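Local structure of threonine synthase (Brucella melitensis bv. 1, 4F4F) at residues E71-A74 with A75-E78; R173-P176 with V177-R180; K354-S357 with A358-E362. The protein probably catalyses the pyridoxal-phosphate-dependent conversion of O-phospho-L-homoserine and water into L-threonine and phosphate, the last step of threonine biosynthesis. All coordinates share one frame; numbering follows the deposited sequence.

Contact 1: residues E71-A74 with A75-E78; sequences EIPA and ADFE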
ATOM      1  N   GLU A  71      19.988  -4.585  11.516  1.00 21.08           N
ATOM      2  CA  GLU A  71      20.088  -5.919  10.939  1.00 21.15           C
ATOM      3  C   GLU A  71      20.514  -5.876   9.492  1.00 20.71           C
ATOM      4  O   GLU A  71      20.883  -6.894   8.932  1.00 20.45           O
ATOM      5  CB  GLU A  71      18.756  -6.642  11.074  1.00 21.15           C
ATOM      6  CG  GLU A  71      18.347  -6.738  12.528  1.00 21.90           C
ATOM      7  CD  GLU A  71      17.083  -7.516  12.720  1.00 22.03           C
ATOM      8  OE1 GLU A  71      16.499  -7.999  11.739  1.00 21.85           O
ATOM      9  OE2 GLU A  71      16.662  -7.628  13.869  1.00 24.41           O
ATOM     10  N   ILE A  72      20.433  -4.712   8.859  1.00 20.03           N
ATOM     11  CA  ILE A  72      20.914  -4.594   7.486  1.00 19.71           C
ATOM     12  C   ILE A  72      22.052  -3.570   7.491  1.00 19.47           C
ATOM     13  O   ILE A  72      21.817  -2.394   7.753  1.00 19.67           O
ATOM     14  CB  ILE A  72      19.807  -4.169   6.502  1.00 19.45           C
ATOM     15  CG1 ILE A  72      18.563  -5.059   6.616  1.00 19.22           C
ATOM     16  CG2 ILE A  72      20.293  -4.252   5.073  1.00 19.67           C
ATOM     17  CD1 ILE A  72      17.429  -4.605   5.698  1.00 18.69           C
ATOM     18  N   PRO A  73      23.287  -4.006   7.204  1.00 19.71           N
ATOM     19  CA  PRO A  73      24.429  -3.077   7.204  1.00 19.80           C
ATOM     20  C   PRO A  73      24.202  -1.901   6.272  1.00 19.08           C
ATOM     21  O   PRO A  73      23.551  -2.056   5.241  1.00 17.82           O
ATOM     22  CB  PRO A  73      25.582  -3.942   6.701  1.00 20.97           C
ATOM     23  CG  PRO A  73      25.179  -5.329   7.059  1.00 21.13           C
ATOM     24  CD  PRO A  73      23.702  -5.359   6.807  1.00 20.08           C
ATOM     25  N   ALA A  74      24.731  -0.742   6.658  1.00 18.86           N
ATOM     26  CA  ALA A  74      24.461   0.508   5.994  1.00 18.64           C
ATOM     27  C   ALA A  74      24.727   0.479   4.500  1.00 18.66           C
ATOM     28  O   ALA A  74      23.924   0.985   3.727  1.00 18.23           O
ATOM     29  CB  ALA A  74      25.233   1.651   6.652  1.00 19.30           C
ATOM     30  N   ALA A  75      25.846  -0.100   4.095  1.00 19.07           N
ATOM     31  CA  ALA A  75      26.183  -0.154   2.679  1.00 19.18           C
ATOM     32  C   ALA A  75      25.148  -0.987   1.909  1.00 18.70           C
ATOM     33  O   ALA A  75      24.761  -0.611   0.789  1.00 18.40           O
ATOM     34  CB  ALA A  75      27.612  -0.710   2.473  1.00 20.40           C
ATOM     35  N   ASP A  76      24.708  -2.106   2.490  1.00 18.34           N
ATOM     36  CA  ASP A  76      23.712  -2.958   1.838  1.00 18.25           C
ATOM     37  C   ASP A  76      22.351  -2.259   1.770  1.00 17.27           C
ATOM     38  O   ASP A  76      21.695  -2.270   0.726  1.00 16.98           O
ATOM     39  CB  ASP A  76      23.569  -4.305   2.549  1.00 18.68           C
ATOM     40  CG  ASP A  76      24.841  -5.113   2.502  1.00 20.36           C
ATOM     41  OD1 ASP A  76      25.289  -5.420   1.392  1.00 21.20           O
ATOM     42  OD2 ASP A  76      25.403  -5.376   3.581  1.00 21.25           O
ATOM     43  N   PHE A  77      21.932  -1.631   2.867  1.00 16.76           N
ATOM     44  CA  PHE A  77      20.689  -0.833   2.848  1.00 16.36           C
ATOM     45  C   PHE A  77      20.726   0.318   1.815  1.00 17.32           C
ATOM     46  O   PHE A  77      19.767   0.476   1.058  1.00 15.88           O
ATOM     47  CB  PHE A  77      20.320  -0.360   4.261  1.00 15.76           C
ATOM     48  CG  PHE A  77      18.859   0.015   4.438  1.00 14.69           C
ATOM     49  CD1 PHE A  77      17.841  -0.876   4.109  1.00 14.45           C
ATOM     50  CD2 PHE A  77      18.515   1.199   5.007  1.00 14.04           C
ATOM     51  CE1 PHE A  77      16.516  -0.532   4.278  1.00 13.77           C
ATOM     52  CE2 PHE A  77      17.197   1.548   5.194  1.00 13.69           C
ATOM     53  CZ  PHE A  77      16.184   0.676   4.855  1.00 13.46           C
ATOM     54  N   GLU A  78      21.836   1.078   1.750  1.00 19.49           N
ATOM     55  CA  GLU A  78      22.091   2.082   0.670  1.00 22.86           C
ATOM     56  C   GLU A  78      22.700   1.498  -0.623  1.00 25.63           C
ATOM     57  O   GLU A  78      23.734   2.070  -1.230  1.00 32.00           O
ATOM     58  CB  GLU A  78      23.142   3.116   1.072  1.00 24.78           C
ATOM     59  CG  GLU A  78      23.351   4.114  -0.057  1.00 27.16           C
ATOM     60  CD  GLU A  78      24.442   5.113   0.183  1.00 31.70           C
ATOM     61  OE1 GLU A  78      24.815   5.775  -0.809  1.00 36.88           O
ATOM     62  OE2 GLU A  78      24.929   5.237   1.325  1.00 34.36           O
TER
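I72 and F77 meet on the inner side of the turn that starts helix 74-86, and both are buried. The gamma-methyl CG2 of I72 lies 4.0 Å from F77 CB, and the same methyl rests on the backbone, 3.8 Å from F77 N. The longer branch slants across: I72 CD1 comes to 4.1 Å from F77 CD1, oblique to the ring. F77 has CG anti to its own N (chi1 -159°), which sends the ring off the helix toward L61 and L64 of helix 56-64 and M127 of helix 117-134, while I72 leans on F20 and Y130. A branched aliphatic and an aromatic suit such a place, having no polar group to satisfy. Between the two sides lies the helix start itself. P73 is the N-cap residue, and its carbonyl accepts the first turn's bond from F77 N, P73 O to F77 N being 2.9 Å and nearly straight at 172°; E78 N to A74 O follows. The outer side is looser and mostly exposed. One carboxylate oxygen of D76, OD2, slants over the proline ring, 3.4 Å from P73 CB, while OD1 makes a long, weak ion pair with R79. Third after the N-cap, an aspartate probably interacts favourably with the helix dipole and the N-H groups of this end. A74 and A75 point their small side chains outward, and the extended E78 reaches a salt bridge with R82.

Contact 2: residues R173-P176 with V177-R180; sequences RVSP and VQQR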
ATOM      1  N   ARG A 173     -10.507 -11.759 -17.529  1.00 21.18           N
ATOM      2  CA  ARG A 173     -11.227 -10.797 -16.721  1.00 23.65           C
ATOM      3  C   ARG A 173     -10.346  -9.653 -16.159  1.00 22.78           C
ATOM      4  O   ARG A 173     -10.832  -8.821 -15.417  1.00 23.15           O
ATOM      5  CB  ARG A 173     -12.000 -11.523 -15.615  1.00 25.59           C
ATOM      6  CG  ARG A 173     -13.406 -11.891 -16.035  1.00 29.76           C
ATOM      7  CD  ARG A 173     -14.294 -12.185 -14.827  1.00 33.66           C
ATOM      8  NE  ARG A 173     -14.171 -13.602 -14.528  1.00 35.38           N
ATOM      9  CZ  ARG A 173     -14.920 -14.560 -15.076  1.00 38.06           C
ATOM     10  NH1 ARG A 173     -14.699 -15.839 -14.772  1.00 38.49           N
ATOM     11  NH2 ARG A 173     -15.885 -14.258 -15.932  1.00 41.78           N
ATOM     12  N   VAL A 174      -9.081  -9.594 -16.558  1.00 21.41           N
ATOM     13  CA  VAL A 174      -8.197  -8.488 -16.193  1.00 21.70           C
ATOM     14  C   VAL A 174      -8.130  -7.479 -17.358  1.00 23.70           C
ATOM     15  O   VAL A 174      -8.120  -7.860 -18.537  1.00 23.19           O
ATOM     16  CB  VAL A 174      -6.790  -9.014 -15.816  1.00 20.01           C
ATOM     17  CG1 VAL A 174      -5.835  -7.880 -15.421  1.00 19.79           C
ATOM     18  CG2 VAL A 174      -6.938 -10.021 -14.663  1.00 18.65           C
ATOM     19  N   SER A 175      -8.121  -6.195 -17.011  1.00 25.36           N
ATOM     20  CA  SER A 175      -7.947  -5.121 -17.985  1.00 27.92           C
ATOM     21  C   SER A 175      -6.661  -5.321 -18.787  1.00 27.70           C
ATOM     22  O   SER A 175      -5.661  -5.814 -18.236  1.00 26.03           O
ATOM     23  CB  SER A 175      -7.859  -3.783 -17.258  1.00 30.01           C
ATOM     24  OG  SER A 175      -9.064  -3.509 -16.564  1.00 32.28           O
ATOM     25  N   PRO A 176      -6.655  -4.910 -20.072  1.00 29.97           N
ATOM     26  CA  PRO A 176      -5.470  -5.115 -20.906  1.00 29.84           C
ATOM     27  C   PRO A 176      -4.169  -4.549 -20.342  1.00 28.95           C
ATOM     28  O   PRO A 176      -3.191  -5.285 -20.283  1.00 28.11           O
ATOM     29  CB  PRO A 176      -5.868  -4.452 -22.229  1.00 32.60           C
ATOM     30  CG  PRO A 176      -7.333  -4.769 -22.297  1.00 33.34           C
ATOM     31  CD  PRO A 176      -7.807  -4.488 -20.894  1.00 32.31           C
ATOM     32  N   VAL A 177      -4.148  -3.294 -19.898  1.00 30.18           N
ATOM     33  CA  VAL A 177      -2.918  -2.711 -19.337  1.00 30.19           C
ATOM     34  C   VAL A 177      -2.408  -3.529 -18.124  1.00 28.41           C
ATOM     35  O   VAL A 177      -1.237  -3.933 -18.051  1.00 25.91           O
ATOM     36  CB  VAL A 177      -3.115  -1.233 -18.894  1.00 32.02           C
ATOM     37  CG1 VAL A 177      -1.911  -0.727 -18.105  1.00 31.17           C
ATOM     38  CG2 VAL A 177      -3.348  -0.317 -20.092  1.00 34.98           C
ATOM     39  N   GLN A 178      -3.319  -3.790 -17.193  1.00 27.86           N
ATOM     40  CA  GLN A 178      -2.979  -4.529 -15.986  1.00 26.38           C
ATOM     41  C   GLN A 178      -2.453  -5.921 -16.315  1.00 24.54           C
ATOM     42  O   GLN A 178      -1.441  -6.353 -15.741  1.00 23.36           O
ATOM     43  CB  GLN A 178      -4.190  -4.607 -15.032  1.00 26.81           C
ATOM     44  CG  GLN A 178      -4.417  -3.335 -14.209  1.00 28.94           C
ATOM     45  CD  GLN A 178      -5.062  -2.204 -14.987  1.00 31.29           C
ATOM     46  OE1 GLN A 178      -5.314  -2.324 -16.194  1.00 33.03           O
ATOM     47  NE2 GLN A 178      -5.335  -1.083 -14.299  1.00 32.23           N
ATOM     48  N   GLN A 179      -3.103  -6.633 -17.239  1.00 24.18           N
ATOM     49  CA  GLN A 179      -2.627  -7.973 -17.576  1.00 23.17           C
ATOM     50  C   GLN A 179      -1.210  -7.971 -18.188  1.00 23.57           C
ATOM     51  O   GLN A 179      -0.352  -8.815 -17.840  1.00 22.70           O
ATOM     52  CB  GLN A 179      -3.601  -8.728 -18.494  1.00 23.78           C
ATOM     53  CG  GLN A 179      -3.184 -10.181 -18.691  1.00 22.78           C
ATOM     54  CD  GLN A 179      -4.164 -10.979 -19.526  1.00 23.17           C
ATOM     55  OE1 GLN A 179      -5.197 -11.410 -19.025  1.00 22.56           O
ATOM     56  NE2 GLN A 179      -3.845 -11.181 -20.797  1.00 24.87           N
ATOM     57  N   ARG A 180      -0.967  -7.030 -19.086  1.00 26.29           N
ATOM     58  CA  ARG A 180       0.325  -6.948 -19.745  1.00 28.02           C
ATOM     59  C   ARG A 180       1.443  -6.681 -18.744  1.00 26.09           C
ATOM     60  O   ARG A 180       2.515  -7.238 -18.873  1.00 24.54           O
ATOM     61  CB  ARG A 180       0.307  -5.894 -20.829  1.00 31.90           C
ATOM     62  CG  ARG A 180      -0.566  -6.293 -21.997  1.00 35.21           C
ATOM     63  CD  ARG A 180      -0.282  -5.456 -23.222  1.00 39.68           C
ATOM     64  NE  ARG A 180       0.301  -6.265 -24.293  1.00 42.60           N
ATOM     65  CZ  ARG A 180      -0.403  -6.970 -25.182  1.00 46.35           C
ATOM     66  NH1 ARG A 180       0.225  -7.688 -26.110  1.00 48.58           N
ATOM     67  NH2 ARG A 180      -1.735  -6.977 -25.162  1.00 48.86           N
TER
HETATM   68  O   HOH W   1      -7.741 -10.578 -19.221  1.00 22.37           O
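V174 packs against the first turn of helix 176-183, touching Q178 and Q179 through one methyl. With chi1 at -180°, the CG1 branch swings away from its own N and onto the helix: V174 CG1 packs on Q178 CB (3.7 Å) and Q179 CB (3.9 Å) and lies 3.5 Å from the backbone N of Q179. The glutamines offer their aliphatic roots here, leaving the amide ends for polar work.

Backbone hydrogen bonds set the turn. S175 is the N-cap residue, though its hydroxyl makes no capping bond; its carbonyl takes the amide of Q179 (Q179 N to S175 O, 2.9 Å). R180 N to P176 O extends the pattern. Proline suits the first helical position because it lacks an N-H and no acceptor is expected there.

A water joins loop to helix, donating to V174 O at 2.8 Å and to Q179 OE1 at 2.7 Å; Q179 NE2 is held by E446.

The bent chain of Q178 (chi2 77°) brings its OE1 into tight van der Waals contact with S175 CB, at 3.1 Å, and leaves NE2 for K419 O and D148. Its side chain is about 9 Å from the bound pyridoxal phosphate.

The segment opens the helix of a beta-alpha-beta crossover between parallel strands 163-170, whose F169 touches V174 and Q179, and 190-196. R180 ties this helix to E446 and the R444 carbonyl, while P176 meets M442 and V177 meets L441, in a separate loop near the C terminus.

Contact 3: residues K354-S357 with A358-E362; sequences KPLS and AIRSE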
ATOM      1  N   LYS A 354     -13.265   6.958  24.674  1.00 22.18           N
ATOM      2  CA  LYS A 354     -11.899   7.470  24.763  1.00 22.04           C
ATOM      3  C   LYS A 354     -11.066   7.169  23.487  1.00 20.13           C
ATOM      4  O   LYS A 354     -10.465   8.080  22.918  1.00 19.02           O
ATOM      5  CB  LYS A 354     -11.206   6.989  26.028  1.00 23.70           C
ATOM      6  CG  LYS A 354      -9.862   7.636  26.305  1.00 25.14           C
ATOM      7  CD  LYS A 354      -9.251   7.064  27.604  1.00 26.67           C
ATOM      8  CE  LYS A 354      -7.886   7.651  27.929  1.00 27.92           C
ATOM      9  NZ  LYS A 354      -6.825   7.077  27.036  1.00 28.92           N
ATOM     10  N   PRO A 355     -11.047   5.911  23.030  1.00 18.86           N
ATOM     11  CA  PRO A 355     -10.261   5.662  21.820  1.00 18.01           C
ATOM     12  C   PRO A 355     -10.858   6.335  20.607  1.00 17.44           C
ATOM     13  O   PRO A 355     -10.120   6.768  19.735  1.00 16.59           O
ATOM     14  CB  PRO A 355     -10.286   4.134  21.675  1.00 17.81           C
ATOM     15  CG  PRO A 355     -11.268   3.642  22.659  1.00 18.58           C
ATOM     16  CD  PRO A 355     -11.299   4.662  23.760  1.00 19.14           C
ATOM     17  N   LEU A 356     -12.188   6.428  20.545  1.00 17.62           N
ATOM     18  CA  LEU A 356     -12.837   7.111  19.402  1.00 17.75           C
ATOM     19  C   LEU A 356     -12.446   8.566  19.364  1.00 17.46           C
ATOM     20  O   LEU A 356     -12.100   9.085  18.306  1.00 16.82           O
ATOM     21  CB  LEU A 356     -14.367   6.954  19.447  1.00 18.64           C
ATOM     22  CG  LEU A 356     -15.191   7.550  18.310  1.00 19.06           C
ATOM     23  CD1 LEU A 356     -14.759   6.957  16.961  1.00 18.90           C
ATOM     24  CD2 LEU A 356     -16.670   7.293  18.611  1.00 19.93           C
ATOM     25  N   SER A 357     -12.420   9.212  20.532  1.00 18.30           N
ATOM     26  CA  SER A 357     -11.961  10.603  20.623  1.00 18.61           C
ATOM     27  C   SER A 357     -10.516  10.737  20.208  1.00 17.32           C
ATOM     28  O   SER A 357     -10.159  11.723  19.543  1.00 17.11           O
ATOM     29  CB  SER A 357     -12.080  11.154  22.045  1.00 20.01           C
ATOM     30  OG  SER A 357     -13.422  11.276  22.420  1.00 22.95           O
ATOM     31  N   ALA A 358      -9.682   9.770  20.594  1.00 16.32           N
ATOM     32  CA  ALA A 358      -8.277   9.826  20.198  1.00 15.50           C
ATOM     33  C   ALA A 358      -8.158   9.746  18.670  1.00 14.99           C
ATOM     34  O   ALA A 358      -7.348  10.442  18.083  1.00 14.85           O
ATOM     35  CB  ALA A 358      -7.474   8.717  20.843  1.00 15.38           C
ATOM     36  N   ILE A 359      -8.973   8.904  18.027  1.00 14.74           N
ATOM     37  CA  ILE A 359      -8.929   8.789  16.565  1.00 14.45           C
ATOM     38  C   ILE A 359      -9.365  10.101  15.952  1.00 14.83           C
ATOM     39  O   ILE A 359      -8.704  10.650  15.061  1.00 14.33           O
ATOM     40  CB  ILE A 359      -9.786   7.592  16.058  1.00 14.26           C
ATOM     41  CG1 ILE A 359      -9.081   6.281  16.436  1.00 14.00           C
ATOM     42  CG2 ILE A 359      -9.995   7.693  14.557  1.00 14.07           C
ATOM     43  CD1 ILE A 359      -9.983   5.042  16.434  1.00 14.42           C
ATOM     44  N   ARG A 360     -10.455  10.652  16.479  1.00 15.81           N
ATOM     45  CA  ARG A 360     -11.009  11.879  15.901  1.00 16.56           C
ATOM     46  C   ARG A 360     -10.116  13.109  16.100  1.00 16.57           C
ATOM     47  O   ARG A 360     -10.217  14.089  15.330  1.00 16.54           O
ATOM     48  CB  ARG A 360     -12.384  12.150  16.462  1.00 17.60           C
ATOM     49  CG  ARG A 360     -13.437  11.173  16.001  1.00 18.25           C
ATOM     50  CD  ARG A 360     -14.673  11.346  16.879  1.00 19.56           C
ATOM     51  NE  ARG A 360     -15.835  10.692  16.291  1.00 20.11           N
ATOM     52  CZ  ARG A 360     -16.966  10.439  16.932  1.00 21.06           C
ATOM     53  NH1 ARG A 360     -17.113  10.766  18.205  1.00 21.28           N
ATOM     54  NH2 ARG A 360     -17.952   9.821  16.286  1.00 21.89           N
ATOM     55  N   SER A 361      -9.263  13.056  17.121  1.00 16.39           N
ATOM     56  CA  SER A 361      -8.353  14.141  17.396  1.00 16.50           C
ATOM     57  C   SER A 361      -7.255  14.257  16.352  1.00 16.15           C
ATOM     58  O   SER A 361      -6.642  15.319  16.231  1.00 15.51           O
ATOM     59  CB  SER A 361      -7.730  14.017  18.797  1.00 16.89           C
ATOM     60  OG  SER A 361      -6.681  13.100  18.805  1.00 16.51           O
ATOM     61  N   GLU A 362      -6.980  13.170  15.618  1.00 15.61           N
ATOM     62  CA  GLU A 362      -5.922  13.186  14.628  1.00 15.66           C
ATOM     63  C   GLU A 362      -6.353  12.887  13.183  1.00 15.13           C
ATOM     64  O   GLU A 362      -5.591  13.186  12.243  1.00 15.42           O
ATOM     65  CB  GLU A 362      -4.839  12.188  15.053  1.00 15.82           C
ATOM     66  CG  GLU A 362      -4.312  12.447  16.471  1.00 16.69           C
ATOM     67  CD  GLU A 362      -3.023  11.680  16.691  1.00 16.92           C
ATOM     68  OE1 GLU A 362      -3.041  10.684  17.408  1.00 18.05           O
ATOM     69  OE2 GLU A 362      -2.011  12.043  16.074  1.00 17.08           O
TER
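L356 and R360, one helical turn apart on helix 353-362, cross obliquely, the leucine's branched end against one face of the guanidinium. The arginine leaves its CB near the L356 carbonyl, and with chi1 at -70°, which sets CG anti to its own carbonyl carbon, R360 CG comes closer still, 3.4 Å from L356 O. CD then passes that oxygen and approaches L356 CG at 4.1 Å. Extended from CG to NE, the chain brings NE to 3.9 Å from L356 CD1, and NE also bonds to the carbonyl of L295, which helps fix the guanidinium's rotation. At the tip, NH1 is 3.5 Å from L356 CD2, and this methyl sits over one guanidinium face, 3.4 Å above its plane and toward the rim. At the backbone, R360 N to L356 O (2.9 Å) holds the two residues in step.

S361 also bonds back into the helix, OG donating to A358 O at 2.8 Å. Wholly apolar, I359 suits its buried spot on L324, A328 and I351, about 7 Å from the side chain of F262, a pyridoxal phosphate-binding residue.

Arginine suits the place because its flat face tolerates a methyl while its edge N-H groups remain available for polar partners, so apolar packing and hydrogen bonding coexist in one residue.

How the contacts relate
Going from the N terminus, the three contacts come in series: none nests in another and none crosses. Each joins neighbouring segments without a gap, so what closes is one local turn. Contact 1 brings the loop after helix 56-64 into helix 74-86, in the N-terminal threonine synthase region. Contact 2 turns the chain from strand 163-170 of the parallel sheet into helix 176-183. Contact 3 lies within helix 353-362, directly before strand 363-367, outermost in the mixed sheet within this chain. Contacts 1 and 2 are both helix starts, whereas contact 3 spans most of a short helix. No two touch; contacts 2 and 3, with centres about 41 Å apart, lie on opposite sides of the chain's centre.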